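PDB 2WBN: terminase large subunit from Bacillus phage spp1, which drives viral DNA into empty capsids as an ATP-powered motor and, through its C-terminal nuclease domain, cuts the genome to start and end packaging. Local coordinates for residues 161-173 with 184-196. Residues are numbered along the deposited sequence; the frame is centred on the assembly and turned at random.
Sequences PNIAREFENIDYQ and LEDKDNHTIDATR
Ile192 CG1 lies over one face of the Phe167 ring, a CH-pi contact 3.9 Å from CG1 to the ring centroid and 18° off the normal, while Thr195 OG1 and, in the ring plane, Ile163 O lie at the edge. The ring thus joins helices 161-169 and 190-196 of the RNase H-like nuclease domain, which cross nearly at right angles (-98°). Both helices pack on strands 64-72 and 77-86. From Ile192 CG1 the chain runs on to CD1, which meets Ile170 tip to tip (CD1 to Ile170 CB 3.8 Å).

The carboxylate of the buried Glu166 is gripped at the start of helix 190-196. Its OE1 takes the Thr191 backbone N through the syn lone pair at 2.7 Å, and Thr191 OG1 on the anti side, tilted out of the carboxylate plane. A chi1 of 66° sets that hydroxyl between its own backbone N and carbonyl carbon. Glu166 OE2 receives a weak bond from the His190 N at 3.3 Å. Since His190 and Asp193 bind the second catalytic manganese, Glu166 is plausibly a second-shell residue.

Beyond the helix, Tyr172 and Leu184 form an antiparallel non-hydrogen-bonded pair, CA atoms 4.3 Å apart and side chains diverging. The Glu185 N bonds to Asp171 O nearly straight, and Glu185 OE1 in return accepts the Asp171 N from above its carboxylate plane. Gln173 NE2 donates to Leu184 O at 2.9 Å, from above the carbonyl plane.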
loop_
_atom_site.group_PDB
_atom_site.type_symbol
_atom_site.label_atom_id
_atom_site.label_comp_id
_atom_site.label_asym_id
_atom_site.label_seq_id
_atom_site.Cartn_x
_atom_site.Cartn_y
_atom_site.Cartn_z
ATOM N N PRO A 161 6.985 7.805 5.792
ATOM C CA PRO A 161 6.768 9.208 5.351
ATOM C C PRO A 161 6.090 9.341 3.996
ATOM O O PRO A 161 5.350 10.304 3.779
ATOM C CB PRO A 161 8.174 9.800 5.306
ATOM C CG PRO A 161 9.096 8.637 5.236
ATOM C CD PRO A 161 8.413 7.519 5.980
ATOM N N ASN A 162 6.340 8.385 3.098
ATOM C CA ASN A 162 5.717 8.421 1.786
ATOM C C ASN A 162 4.217 8.128 1.837
ATOM O O ASN A 162 3.414 8.864 1.247
ATOM C CB ASN A 162 6.411 7.433 0.816
ATOM C CG ASN A 162 7.807 7.875 0.437
ATOM O OD1 ASN A 162 7.963 8.854 -0.287
ATOM N ND2 ASN A 162 8.831 7.165 0.923
ATOM N N ILE A 163 3.842 7.072 2.534
ATOM C CA ILE A 163 2.428 6.769 2.800
ATOM C C ILE A 163 1.725 7.984 3.434
ATOM O O ILE A 163 0.659 8.405 2.974
ATOM C CB ILE A 163 2.263 5.529 3.726
ATOM C CG1 ILE A 163 2.676 4.244 3.013
ATOM C CG2 ILE A 163 0.793 5.367 4.188
ATOM C CD1 ILE A 163 2.806 3.028 3.931
ATOM N N ALA A 164 2.346 8.565 4.458
ATOM C CA ALA A 164 1.805 9.765 5.110
ATOM C C ALA A 164 1.554 10.912 4.118
ATOM O O ALA A 164 0.470 11.459 4.082
ATOM C CB ALA A 164 2.727 10.244 6.271
ATOM N N ARG A 165 2.546 11.236 3.288
ATOM C CA ARG A 165 2.439 12.317 2.331
ATOM C C ARG A 165 1.363 12.034 1.278
ATOM O O ARG A 165 0.520 12.878 1.004
ATOM C CB ARG A 165 3.780 12.569 1.636
ATOM C CG ARG A 165 3.743 13.790 0.692
ATOM C CD ARG A 165 5.060 14.038 -0.042
ATOM N NE ARG A 165 5.642 12.792 -0.515
ATOM C CZ ARG A 165 5.271 12.139 -1.601
ATOM N NH1 ARG A 165 5.873 10.994 -1.887
ATOM N NH2 ARG A 165 4.297 12.605 -2.400
ATOM N N GLU A 166 1.362 10.831 0.732
ATOM C CA GLU A 166 0.454 10.551 -0.369
ATOM C C GLU A 166 -0.985 10.537 0.116
ATOM O O GLU A 166 -1.858 11.124 -0.532
ATOM C CB GLU A 166 0.829 9.259 -1.065
ATOM C CG GLU A 166 2.127 9.358 -1.822
ATOM C CD GLU A 166 2.317 8.196 -2.769
ATOM O OE1 GLU A 166 1.693 7.133 -2.531
ATOM O OE2 GLU A 166 3.056 8.365 -3.758
ATOM N N PHE A 167 -1.235 9.889 1.254
ATOM C CA PHE A 167 -2.596 9.804 1.766
ATOM C C PHE A 167 -3.121 11.160 2.222
ATOM O O PHE A 167 -4.289 11.484 1.966
ATOM C CB PHE A 167 -2.702 8.758 2.886
ATOM C CG PHE A 167 -2.870 7.327 2.396
ATOM C CD1 PHE A 167 -1.783 6.573 2.000
ATOM C CD2 PHE A 167 -4.124 6.729 2.390
ATOM C CE1 PHE A 167 -1.934 5.257 1.594
ATOM C CE2 PHE A 167 -4.300 5.419 1.955
ATOM C CZ PHE A 167 -3.195 4.672 1.579
ATOM N N GLU A 168 -2.279 11.960 2.882
ATOM C CA GLU A 168 -2.680 13.308 3.261
ATOM C C GLU A 168 -3.028 14.217 2.069
ATOM O O GLU A 168 -3.979 15.003 2.136
ATOM C CB GLU A 168 -1.634 13.998 4.137
ATOM C CG GLU A 168 -2.134 15.373 4.578
ATOM C CD GLU A 168 -1.370 16.022 5.712
ATOM O OE1 GLU A 168 -0.681 15.330 6.493
ATOM O OE2 GLU A 168 -1.479 17.263 5.795
ATOM N N ASN A 169 -2.280 14.091 0.974
ATOM C CA ASN A 169 -2.416 15.045 -0.112
ATOM C C ASN A 169 -3.312 14.601 -1.279
ATOM O O ASN A 169 -3.688 15.441 -2.096
ATOM C CB ASN A 169 -1.013 15.478 -0.570
ATOM C CG ASN A 169 -0.263 16.235 0.547
ATOM O OD1 ASN A 169 -0.575 17.373 0.837
ATOM N ND2 ASN A 169 0.654 15.570 1.209
ATOM N N ILE A 170 -3.663 13.310 -1.365
ATOM C CA ILE A 170 -4.522 12.823 -2.485
ATOM C C ILE A 170 -5.924 13.464 -2.475
ATOM O O ILE A 170 -6.520 13.688 -1.423
ATOM C CB ILE A 170 -4.614 11.269 -2.521
ATOM C CG1 ILE A 170 -5.066 10.768 -3.903
ATOM C CG2 ILE A 170 -5.517 10.744 -1.416
ATOM C CD1 ILE A 170 -3.962 10.731 -4.991
ATOM N N ASP A 171 -6.414 13.802 -3.662
ATOM C CA ASP A 171 -7.702 14.444 -3.842
ATOM C C ASP A 171 -8.533 13.601 -4.827
ATOM O O ASP A 171 -8.004 12.710 -5.512
ATOM C CB ASP A 171 -7.517 15.873 -4.404
ATOM C CG ASP A 171 -7.209 16.926 -3.323
ATOM O OD1 ASP A 171 -7.863 16.924 -2.265
ATOM O OD2 ASP A 171 -6.325 17.790 -3.546
ATOM N N TYR A 172 -9.829 13.883 -4.881
ATOM C CA TYR A 172 -10.705 13.294 -5.887
ATOM C C TYR A 172 -10.425 13.931 -7.238
ATOM O O TYR A 172 -10.084 15.113 -7.313
ATOM C CB TYR A 172 -12.183 13.517 -5.519
ATOM C CG TYR A 172 -12.659 12.637 -4.392
ATOM C CD1 TYR A 172 -12.550 11.252 -4.475
ATOM C CD2 TYR A 172 -13.194 13.186 -3.225
ATOM C CE1 TYR A 172 -12.969 10.436 -3.428
ATOM C CE2 TYR A 172 -13.620 12.381 -2.187
ATOM C CZ TYR A 172 -13.512 11.010 -2.296
ATOM O OH TYR A 172 -13.924 10.210 -1.264
ATOM N N GLN A 173 -10.592 13.154 -8.303
ATOM C CA GLN A 173 -10.607 13.720 -9.641
ATOM C C GLN A 173 -11.843 14.595 -9.760
ATOM O O GLN A 173 -12.692 14.611 -8.864
ATOM C CB GLN A 173 -10.650 12.631 -10.702
ATOM C CG GLN A 173 -9.390 11.816 -10.808
ATOM C CD GLN A 173 -9.515 10.723 -11.842
ATOM O OE1 GLN A 173 -10.241 10.875 -12.829
ATOM N NE2 GLN A 173 -8.813 9.608 -11.630
ATOM N N LEU A 184 -10.105 8.673 -7.045
ATOM C CA LEU A 184 -8.932 9.456 -6.650
ATOM C C LEU A 184 -8.088 9.783 -7.869
ATOM O O LEU A 184 -8.079 9.041 -8.860
ATOM C CB LEU A 184 -8.065 8.707 -5.624
ATOM C CG LEU A 184 -8.697 8.419 -4.260
ATOM C CD1 LEU A 184 -7.768 7.534 -3.412
ATOM C CD2 LEU A 184 -9.016 9.710 -3.554
ATOM N N GLU A 185 -7.367 10.898 -7.783
ATOM C CA GLU A 185 -6.350 11.231 -8.775
ATOM C C GLU A 185 -5.422 10.045 -8.955
ATOM O O GLU A 185 -5.107 9.337 -7.985
ATOM C CB GLU A 185 -5.519 12.422 -8.344
ATOM C CG GLU A 185 -6.274 13.715 -8.247
ATOM C CD GLU A 185 -5.551 14.773 -7.412
ATOM O OE1 GLU A 185 -4.915 14.452 -6.347
ATOM O OE2 GLU A 185 -5.656 15.951 -7.815
ATOM N N ASP A 186 -4.999 9.845 -10.204
ATOM C CA ASP A 186 -4.094 8.765 -10.578
ATOM C C ASP A 186 -2.674 9.313 -10.708
ATOM O O ASP A 186 -2.048 9.269 -11.770
ATOM C CB ASP A 186 -4.552 8.142 -11.908
ATOM C CG ASP A 186 -3.759 6.920 -12.262
ATOM O OD1 ASP A 186 -3.130 6.342 -11.345
ATOM O OD2 ASP A 186 -3.733 6.545 -13.446
ATOM N N LYS A 187 -2.170 9.845 -9.611
ATOM C CA LYS A 187 -0.922 10.581 -9.614
ATOM C C LYS A 187 -0.490 10.715 -8.159
ATOM O O LYS A 187 -1.336 10.923 -7.294
ATOM C CB LYS A 187 -1.176 11.951 -10.250
ATOM C CG LYS A 187 -0.175 13.042 -9.933
ATOM C CD LYS A 187 -0.463 14.305 -10.740
ATOM C CE LYS A 187 0.740 15.245 -10.740
ATOM N NZ LYS A 187 1.808 14.802 -11.708
ATOM N N ASP A 188 0.809 10.564 -7.885
ATOM C CA ASP A 188 1.323 10.725 -6.491
ATOM C C ASP A 188 0.535 9.775 -5.556
ATOM O O ASP A 188 0.160 10.139 -4.449
ATOM C CB ASP A 188 1.226 12.200 -6.014
ATOM C CG ASP A 188 2.069 13.182 -6.856
ATOM O OD1 ASP A 188 2.995 12.758 -7.580
ATOM O OD2 ASP A 188 1.780 14.401 -6.812
ATOM N N ASN A 189 0.306 8.545 -6.019
ATOM C CA ASN A 189 -0.623 7.609 -5.376
ATOM C C ASN A 189 -0.067 6.203 -5.356
ATOM O O ASN A 189 -0.802 5.226 -5.252
ATOM C CB ASN A 189 -1.959 7.599 -6.131
ATOM C CG ASN A 189 -1.826 7.004 -7.529
ATOM O OD1 ASN A 189 -0.743 7.052 -8.151
ATOM N ND2 ASN A 189 -2.917 6.435 -8.030
ATOM N N HIS A 190 1.252 6.094 -5.424
ATOM C CA HIS A 190 1.894 4.794 -5.605
ATOM C C HIS A 190 1.756 3.886 -4.379
ATOM O O HIS A 190 1.541 2.660 -4.515
ATOM C CB HIS A 190 3.352 5.029 -6.032
ATOM C CG HIS A 190 3.470 6.149 -7.021
ATOM N ND1 HIS A 190 2.990 6.047 -8.307
ATOM C CD2 HIS A 190 3.888 7.430 -6.880
ATOM C CE1 HIS A 190 3.155 7.198 -8.933
ATOM N NE2 HIS A 190 3.708 8.052 -8.092
ATOM N N THR A 191 1.838 4.473 -3.177
ATOM C CA THR A 191 1.625 3.704 -1.959
ATOM C C THR A 191 0.141 3.395 -1.726
ATOM O O THR A 191 -0.188 2.431 -1.038
ATOM C CB THR A 191 2.155 4.412 -0.673
ATOM O OG1 THR A 191 1.396 5.605 -0.426
ATOM C CG2 THR A 191 3.639 4.743 -0.799
ATOM N N ILE A 192 -0.743 4.214 -2.278
ATOM C CA ILE A 192 -2.188 3.961 -2.175
ATOM C C ILE A 192 -2.547 2.752 -3.045
ATOM O O ILE A 192 -3.274 1.857 -2.615
ATOM C CB ILE A 192 -3.025 5.176 -2.607
ATOM C CG1 ILE A 192 -2.620 6.439 -1.833
ATOM C CG2 ILE A 192 -4.512 4.925 -2.329
ATOM C CD1 ILE A 192 -3.322 7.704 -2.288
ATOM N N ASP A 193 -2.023 2.722 -4.267
ATOM C CA ASP A 193 -2.151 1.529 -5.121
ATOM C C ASP A 193 -1.623 0.283 -4.432
ATOM O O ASP A 193 -2.310 -0.724 -4.395
ATOM C CB ASP A 193 -1.415 1.723 -6.449
ATOM C CG ASP A 193 -2.157 2.648 -7.406
ATOM O OD1 ASP A 193 -3.375 2.851 -7.231
ATOM O OD2 ASP A 193 -1.517 3.164 -8.345
ATOM N N ALA A 194 -0.422 0.355 -3.870
ATOM C CA ALA A 194 0.167 -0.794 -3.170
ATOM C C ALA A 194 -0.693 -1.261 -2.008
ATOM O O ALA A 194 -0.819 -2.463 -1.773
ATOM C CB ALA A 194 1.577 -0.488 -2.700
ATOM N N THR A 195 -1.256 -0.298 -1.267
ATOM C CA THR A 195 -2.191 -0.598 -0.194
ATOM C C THR A 195 -3.479 -1.291 -0.672
ATOM O O THR A 195 -3.895 -2.273 -0.085
ATOM C CB THR A 195 -2.534 0.685 0.578
ATOM O OG1 THR A 195 -1.317 1.243 1.072
ATOM C CG2 THR A 195 -3.485 0.389 1.755
ATOM N N ARG A 196 -4.110 -0.790 -1.726
ATOM C CA ARG A 196 -5.221 -1.525 -2.350
ATOM C C ARG A 196 -4.910 -2.995 -2.623
ATOM O O ARG A 196 -5.711 -3.869 -2.273
ATOM C CB ARG A 196 -5.611 -0.920 -3.673
ATOM C CG ARG A 196 -6.641 0.157 -3.622
ATOM C CD ARG A 196 -7.291 0.196 -4.998
ATOM N NE ARG A 196 -6.292 0.605 -5.991
ATOM C CZ ARG A 196 -5.841 -0.129 -7.001
ATOM N NH1 ARG A 196 -6.276 -1.374 -7.227
ATOM N NH2 ARG A 196 -4.925 0.398 -7.800
HETATM O O HOH W 1 -0.854 12.186 -3.040
HETATM O O HOH W 2 -3.757 16.365 -4.777
HETATM O O HOH W 3 -8.325 16.551 -8.612
#